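Testis-expressed protein 101 (Mus musculus, PDB 7BPS) plays a role in fertilization by controlling sperm binding to the zona pellucida and migration of spermatozoa into the oviduct, probably through the adhesion molecule ADAM3. Local coordinates at residues T5-S10 against E30-G35; L37-V42 against S57-S62; I71-P76 against A175-V180. All coordinates share one frame; numbering follows the deposited sequence.

Contact 1: residues T5-S10 against E30-G35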
# COMPACT_ATOMS: atom_id res chain seq x y z
N THR A 5 -18.12 14.58 13.33
CA THR A 5 -18.00 15.65 12.31
C THR A 5 -16.60 16.29 12.31
O THR A 5 -16.38 17.12 11.41
CB THR A 5 -19.09 16.73 12.46
OG1 THR A 5 -19.11 17.27 13.78
CG2 THR A 5 -20.47 16.21 12.10
N TYR A 6 -15.67 15.93 13.21
CA TYR A 6 -14.21 16.19 13.04
C TYR A 6 -13.47 14.86 12.82
O TYR A 6 -13.72 13.88 13.55
CB TYR A 6 -13.60 16.94 14.22
CG TYR A 6 -14.08 18.37 14.38
CD1 TYR A 6 -13.37 19.43 13.81
CD2 TYR A 6 -15.24 18.66 15.08
CE1 TYR A 6 -13.81 20.73 13.95
CE2 TYR A 6 -15.69 19.96 15.22
CZ TYR A 6 -14.97 21.00 14.65
OH TYR A 6 -15.42 22.28 14.79
N CYS A 7 -12.54 14.86 11.85
CA CYS A 7 -11.65 13.72 11.52
C CYS A 7 -10.21 14.20 11.40
O CYS A 7 -9.99 15.35 11.01
CB CYS A 7 -12.06 13.10 10.20
SG CYS A 7 -13.75 12.46 10.22
N GLN A 8 -9.24 13.35 11.72
CA GLN A 8 -7.83 13.57 11.29
C GLN A 8 -7.79 13.58 9.76
O GLN A 8 -8.61 12.84 9.12
CB GLN A 8 -6.93 12.52 11.91
CG GLN A 8 -6.71 12.74 13.40
CD GLN A 8 -5.58 11.88 13.92
OE1 GLN A 8 -4.72 11.47 13.15
NE2 GLN A 8 -5.60 11.59 15.21
N VAL A 9 -6.97 14.46 9.19
CA VAL A 9 -6.83 14.64 7.71
C VAL A 9 -5.33 14.74 7.37
O VAL A 9 -4.59 15.50 8.03
CB VAL A 9 -7.63 15.86 7.21
CG1 VAL A 9 -7.51 16.04 5.70
CG2 VAL A 9 -9.10 15.75 7.60
N SER A 10 -4.89 13.93 6.41
CA SER A 10 -3.51 13.88 5.89
C SER A 10 -3.47 12.94 4.69
O SER A 10 -4.21 11.94 4.69
CB SER A 10 -2.51 13.49 6.94
OG SER A 10 -2.95 12.34 7.61
N GLU A 30 -9.79 18.34 11.16
CA GLU A 30 -10.53 19.30 10.30
C GLU A 30 -12.01 18.97 10.43
O GLU A 30 -12.33 17.80 10.80
CB GLU A 30 -10.13 19.23 8.82
CG GLU A 30 -8.72 19.72 8.55
CD GLU A 30 -8.35 19.71 7.08
OE1 GLU A 30 -9.27 19.51 6.25
OE2 GLU A 30 -7.14 19.87 6.77
N GLN A 31 -12.87 19.95 10.20
CA GLN A 31 -14.34 19.77 10.29
C GLN A 31 -14.81 19.12 9.00
O GLN A 31 -14.46 19.62 7.93
CB GLN A 31 -15.02 21.12 10.53
CG GLN A 31 -16.51 21.01 10.83
CD GLN A 31 -17.18 22.36 10.81
OE1 GLN A 31 -17.61 22.85 9.77
NE2 GLN A 31 -17.24 22.97 11.98
N CYS A 32 -15.58 18.04 9.10
CA CYS A 32 -16.26 17.38 7.95
C CYS A 32 -17.56 18.14 7.67
O CYS A 32 -18.07 18.80 8.60
CB CYS A 32 -16.54 15.91 8.26
SG CYS A 32 -15.09 14.98 8.85
N ASN A 33 -18.08 18.03 6.44
CA ASN A 33 -19.51 18.34 6.15
C ASN A 33 -20.38 17.43 7.02
O ASN A 33 -19.90 16.44 7.57
CB ASN A 33 -19.81 18.19 4.66
CG ASN A 33 -18.87 19.00 3.79
OD1 ASN A 33 -18.67 20.19 4.02
ND2 ASN A 33 -18.29 18.36 2.80
N PRO A 34 -21.68 17.76 7.23
CA PRO A 34 -22.57 16.88 8.00
C PRO A 34 -22.84 15.54 7.28
O PRO A 34 -22.72 15.50 6.05
CB PRO A 34 -23.85 17.72 8.16
CG PRO A 34 -23.42 19.14 7.82
CD PRO A 34 -22.34 18.98 6.77
N GLY A 35 -23.18 14.49 8.03
CA GLY A 35 -23.39 13.13 7.47
C GLY A 35 -22.18 12.63 6.69
O GLY A 35 -22.38 12.04 5.58
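The Tyr6 ring lies against the extended side chain of Gln31, whose CG sits over one ring face, shifted toward the rim, with the ring and amide planes 68° apart. Ring atom CE1 of Tyr6 comes within 3.6 Å of Gln31 CB. Farther out, NE2 of Gln31 gives a weak hydrogen bond to the Tyr6 hydroxyl, 3.4 Å from OH, a loose link between two exposed polar ends. Tyr6 and Gln31 face each other as a non-hydrogen-bonded antiparallel pair; Cys7 and Glu30, next along, form the hydrogen-bonded one, with Cys7 N 3.1 Å from Glu30 O and Glu30 N returning a bond to Cys7 O. Beyond the strand, Cys32 N reaches Thr5 O at 2.6 Å. Just past the paired residues, the Glu30 side chain crosses that of Val9 at about a right angle, Glu30 CB meeting Val9 CG2 at 3.8 Å. The sulfurs of Cys7 and Cys32 lie 3.2 Å apart without being bonded to each other: each belongs to a separate disulfide, Cys7 with Cys38 and Cys32 with Cys60. These bridges belong to the cystine-rich end of the first Ly6/uPAR domain, where strand 29-31 forms one edge of the six-stranded sheet and strand 6-16 lies between it and strand 52-61.

Contact 2: residues L37-V42 against S57-S62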
# COMPACT_ATOMS: atom_id res chain seq x y z
N LEU A 37 -18.30 10.59 7.84
CA LEU A 37 -17.52 9.90 8.90
C LEU A 37 -16.03 10.01 8.57
O LEU A 37 -15.70 10.64 7.55
CB LEU A 37 -17.99 8.45 9.05
CG LEU A 37 -18.20 7.65 7.78
CD1 LEU A 37 -16.91 6.99 7.35
CD2 LEU A 37 -19.27 6.61 7.98
N CYS A 38 -15.19 9.47 9.45
CA CYS A 38 -13.72 9.43 9.32
C CYS A 38 -13.26 8.12 8.67
O CYS A 38 -13.93 7.08 8.82
CB CYS A 38 -13.09 9.57 10.69
SG CYS A 38 -13.70 10.99 11.63
N GLN A 39 -12.12 8.14 8.00
CA GLN A 39 -11.38 6.92 7.60
C GLN A 39 -9.89 7.14 7.83
O GLN A 39 -9.43 8.32 7.78
CB GLN A 39 -11.71 6.52 6.16
CG GLN A 39 -11.23 7.51 5.11
CD GLN A 39 -9.79 7.33 4.68
OE1 GLN A 39 -9.20 6.25 4.85
NE2 GLN A 39 -9.22 8.39 4.10
N GLU A 40 -9.18 6.04 8.12
CA GLU A 40 -7.70 5.97 8.07
C GLU A 40 -7.38 4.72 7.25
O GLU A 40 -7.87 3.63 7.60
CB GLU A 40 -7.10 5.95 9.48
CG GLU A 40 -7.69 4.86 10.36
CD GLU A 40 -7.40 4.98 11.85
OE1 GLU A 40 -7.67 3.98 12.55
OE2 GLU A 40 -6.90 6.04 12.30
N THR A 41 -6.67 4.90 6.14
CA THR A 41 -6.30 3.81 5.20
C THR A 41 -4.82 3.93 4.89
O THR A 41 -4.38 5.02 4.51
CB THR A 41 -7.11 3.90 3.91
OG1 THR A 41 -8.49 3.83 4.26
CG2 THR A 41 -6.75 2.81 2.92
N VAL A 42 -4.07 2.85 5.05
CA VAL A 42 -2.63 2.81 4.67
C VAL A 42 -2.40 1.57 3.83
O VAL A 42 -2.95 0.53 4.17
CB VAL A 42 -1.74 2.85 5.92
CG1 VAL A 42 -2.04 1.72 6.90
CG2 VAL A 42 -0.29 2.89 5.54
N SER A 57 -3.61 7.67 4.05
CA SER A 57 -4.75 8.60 3.90
C SER A 57 -5.58 8.66 5.19
O SER A 57 -5.99 7.60 5.67
CB SER A 57 -5.61 8.21 2.75
OG SER A 57 -6.78 8.97 2.79
N LYS A 58 -5.81 9.87 5.69
CA LYS A 58 -6.86 10.17 6.70
C LYS A 58 -7.75 11.29 6.14
O LYS A 58 -7.22 12.25 5.57
CB LYS A 58 -6.22 10.54 8.03
CG LYS A 58 -5.55 9.37 8.73
CD LYS A 58 -5.31 9.64 10.20
CE LYS A 58 -4.51 8.53 10.87
NZ LYS A 58 -4.35 8.81 12.31
N SER A 59 -9.07 11.16 6.27
CA SER A 59 -10.04 12.13 5.72
C SER A 59 -11.45 11.93 6.28
O SER A 59 -11.78 10.88 6.91
CB SER A 59 -10.04 12.11 4.21
OG SER A 59 -10.67 10.95 3.70
N CYS A 60 -12.25 12.97 6.07
CA CYS A 60 -13.72 12.93 6.03
C CYS A 60 -14.12 12.14 4.80
O CYS A 60 -13.45 12.28 3.79
CB CYS A 60 -14.29 14.33 5.97
SG CYS A 60 -13.76 15.33 7.38
N VAL A 61 -15.19 11.36 4.89
CA VAL A 61 -15.70 10.59 3.72
C VAL A 61 -17.21 10.42 3.89
O VAL A 61 -17.68 10.42 5.04
CB VAL A 61 -14.90 9.27 3.60
CG1 VAL A 61 -15.13 8.35 4.80
CG2 VAL A 61 -15.16 8.57 2.27
N SER A 62 -17.96 10.35 2.79
CA SER A 62 -19.45 10.26 2.81
C SER A 62 -19.91 8.82 2.56
O SER A 62 -20.89 8.42 3.18
CB SER A 62 -20.08 11.24 1.85
OG SER A 62 -19.52 11.11 0.56
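Residues 37-42 and 57-61 run antiparallel, their segment axes approaching to 4.7 Å with 151° between the chain directions, and hydrogen-bonded pairs at Leu37-Val61, Gln39-Ser59 and Thr41-Ser57 alternate with non-hydrogen-bonded pairs at Cys38-Cys60 and Glu40-Lys58. This is the beta hairpin of strands 37-46 and 52-61 in the first Ly6/uPAR domain, the three-finger fold. On the face with Leu37, Gln39 and Thr41, the amide of Gln39 reaches across to two serines. CG of Gln39 sits between its own backbone N and carbonyl carbon (chi1 66°), and a bend at chi2 turns the chain toward the partner strand. NE2 then donates to Ser57 OG at 2.8 Å and, almost straight, to Ser59 OG at 3.0 Å; both oxygens lie in the amide plane. The other end of that amide is held too, because Thr41 OG1 donates to Gln39 OE1 at 2.6 Å. Bonds at both ends should fix the rotation of this buried group. Tyr87 of strand 80-88 packs against Gln39, Leu37 and Val61.

The opposite face carries Glu40 and Lys58, side by side and pointing the same way, with Lys58 CG 3.8 Å from Glu40 CB. A salt bridge between them is long and, with the position of Glu40 OE2 less sure, doubtful; the stronger polar partners lie elsewhere: Asn86 ND2 and Tyr84 OH bind Glu40 OE1, while the lysine ammonium is bonded to carbonyls including those of Lys96 and Trp25. Back beside the glutamine, toward the cystine end of the hairpin, the side chains of Leu37 and Val61 meet, CD1 of Leu37 touching CG1 of Val61 at 3.4 Å.

Contact 3: residues I71-P76 against A175-V180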
# COMPACT_ATOMS: atom_id res chain seq x y z
N ILE A 71 -5.83 -6.42 4.82
CA ILE A 71 -5.62 -7.30 3.65
C ILE A 71 -4.12 -7.48 3.42
O ILE A 71 -3.38 -6.47 3.37
CB ILE A 71 -6.34 -6.75 2.40
CG1 ILE A 71 -7.84 -6.67 2.62
CG2 ILE A 71 -6.01 -7.59 1.17
CD1 ILE A 71 -8.58 -5.89 1.56
N GLN A 72 -3.72 -8.72 3.22
CA GLN A 72 -2.44 -9.07 2.57
C GLN A 72 -2.75 -9.48 1.13
O GLN A 72 -3.35 -10.56 0.91
CB GLN A 72 -1.73 -10.18 3.35
CG GLN A 72 -0.43 -10.58 2.70
CD GLN A 72 0.45 -11.38 3.62
OE1 GLN A 72 1.39 -10.85 4.22
NE2 GLN A 72 0.16 -12.67 3.68
N TYR A 73 -2.38 -8.64 0.17
CA TYR A 73 -2.70 -8.85 -1.26
C TYR A 73 -1.78 -9.94 -1.78
O TYR A 73 -2.22 -10.87 -2.42
CB TYR A 73 -2.59 -7.53 -2.04
CG TYR A 73 -3.47 -6.44 -1.50
CD1 TYR A 73 -4.73 -6.24 -2.04
CD2 TYR A 73 -3.08 -5.64 -0.45
CE1 TYR A 73 -5.58 -5.27 -1.54
CE2 TYR A 73 -3.93 -4.67 0.07
CZ TYR A 73 -5.18 -4.47 -0.49
OH TYR A 73 -6.07 -3.55 -0.02
N THR A 74 -0.50 -9.81 -1.45
CA THR A 74 0.58 -10.70 -1.91
C THR A 74 1.49 -11.00 -0.72
O THR A 74 1.81 -10.08 0.04
CB THR A 74 1.35 -10.07 -3.08
OG1 THR A 74 0.51 -9.87 -4.23
CG2 THR A 74 2.53 -10.92 -3.48
N ALA A 75 1.86 -12.26 -0.54
CA ALA A 75 2.62 -12.75 0.63
C ALA A 75 4.08 -12.94 0.27
O ALA A 75 4.42 -13.21 -0.88
CB ALA A 75 2.02 -14.04 1.12
N PRO A 76 4.99 -12.80 1.25
CA PRO A 76 6.39 -13.14 1.05
C PRO A 76 6.49 -14.64 0.77
O PRO A 76 5.53 -15.38 0.98
CB PRO A 76 7.06 -12.72 2.37
CG PRO A 76 5.94 -12.80 3.40
CD PRO A 76 4.70 -12.39 2.63
N ALA A 175 -3.77 -8.40 -6.12
CA ALA A 175 -4.76 -9.50 -6.04
C ALA A 175 -6.07 -9.13 -6.73
O ALA A 175 -7.09 -9.63 -6.31
CB ALA A 175 -4.97 -9.88 -4.60
N MET A 176 -6.03 -8.32 -7.79
CA MET A 176 -7.22 -8.02 -8.63
C MET A 176 -8.23 -7.25 -7.79
O MET A 176 -9.42 -7.24 -8.17
CB MET A 176 -7.86 -9.30 -9.17
CG MET A 176 -6.91 -10.12 -10.06
SD MET A 176 -7.72 -11.56 -10.78
CE MET A 176 -8.49 -10.76 -12.19
N ILE A 177 -7.79 -6.61 -6.71
CA ILE A 177 -8.65 -5.69 -5.91
C ILE A 177 -8.45 -4.26 -6.46
O ILE A 177 -7.31 -3.84 -6.57
CB ILE A 177 -8.37 -5.84 -4.41
CG1 ILE A 177 -8.80 -7.25 -3.95
CG2 ILE A 177 -9.06 -4.73 -3.62
CD1 ILE A 177 -8.27 -7.70 -2.62
N ASP A 178 -9.55 -3.59 -6.77
CA ASP A 178 -9.69 -2.30 -7.51
C ASP A 178 -9.61 -1.12 -6.55
O ASP A 178 -9.55 0.04 -7.02
CB ASP A 178 -11.09 -2.12 -8.11
CG ASP A 178 -11.48 -3.16 -9.15
OD1 ASP A 178 -10.58 -3.80 -9.71
OD2 ASP A 178 -12.70 -3.32 -9.38
N SER A 179 -9.74 -1.32 -5.25
CA SER A 179 -9.84 -0.15 -4.34
C SER A 179 -9.40 -0.49 -2.94
O SER A 179 -9.50 -1.66 -2.52
CB SER A 179 -11.21 0.45 -4.33
OG SER A 179 -12.10 -0.44 -3.71
N VAL A 180 -8.92 0.55 -2.27
CA VAL A 180 -8.25 0.48 -0.96
C VAL A 180 -8.68 1.75 -0.24
O VAL A 180 -8.07 2.84 -0.49
CB VAL A 180 -6.71 0.36 -1.11
CG1 VAL A 180 -6.01 0.33 0.22
CG2 VAL A 180 -6.31 -0.84 -1.93
O HOH W 1 -8.83 -3.08 -0.29
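Tyr73 meets Ile177 and Val180 where the two tandem Ly6/uPAR domains pack together, the corner after strand 68-72 of the first domain against the loop and short strand 179-180 of the second. Tyr73 also belongs to a classic beta bulge, since it and Thr74 both face Ala81 on the neighbouring strand.

The tight part is built round the buried tyrosine ring. Ile71, from the same segment, lays its CG2 over the centre of one ring face, 3.4 Å above the plane. Ile177 crosses the tyrosine at about a right angle and brings CD1 to 3.8 Å from Tyr73 CE1. At the hydroxyl end Val180 closes in, its CG2 3.3 Å from Tyr73 OH. That methyl lies anti to the carbonyl carbon of its own residue, CG1 being the branch anti to the backbone N (chi1 178°). Leu43 of strand 37-46 packs on the tyrosine as well.

The other part is looser. Ala175 offers just its CB, 3.6 Å from Tyr73 O, and the CG2 branch of Ile71 and the terminal CD1 of Ile177 stay 4.4 Å apart. Beyond these the loop turns outward through Met176 and Asp178, both exposed and making no contact with residues 71-76.

Polar linkage between the segments runs through a water. Tyr73 OH, hydrogen-bonded also to Ser83 OG, lies 2.8 Å from this water, which sits in the ring plane at its edge and donates to Ser179 O at 2.7 Å.

Contacts 1 and 2 are neighbours in the sheet of the first domain, with centres about 9 Å apart, and the Cys7-Cys38 and Cys32-Cys60 disulfides tie them together. Contact 1 pairs an exposed edge strand by backbone bonds and surface side chains; contact 2, deeper, adds a network of largely buried polar groups to its longer ladder. Contact 3 differs in kind: it joins the two domains across 98 intervening residues, through an aromatic ring, aliphatic side chains and one water instead of a strand ladder. It touches contact 2 where Thr41 CG2 packs on Val180 O, but stays about 11 Å from contact 1 between nearest atoms.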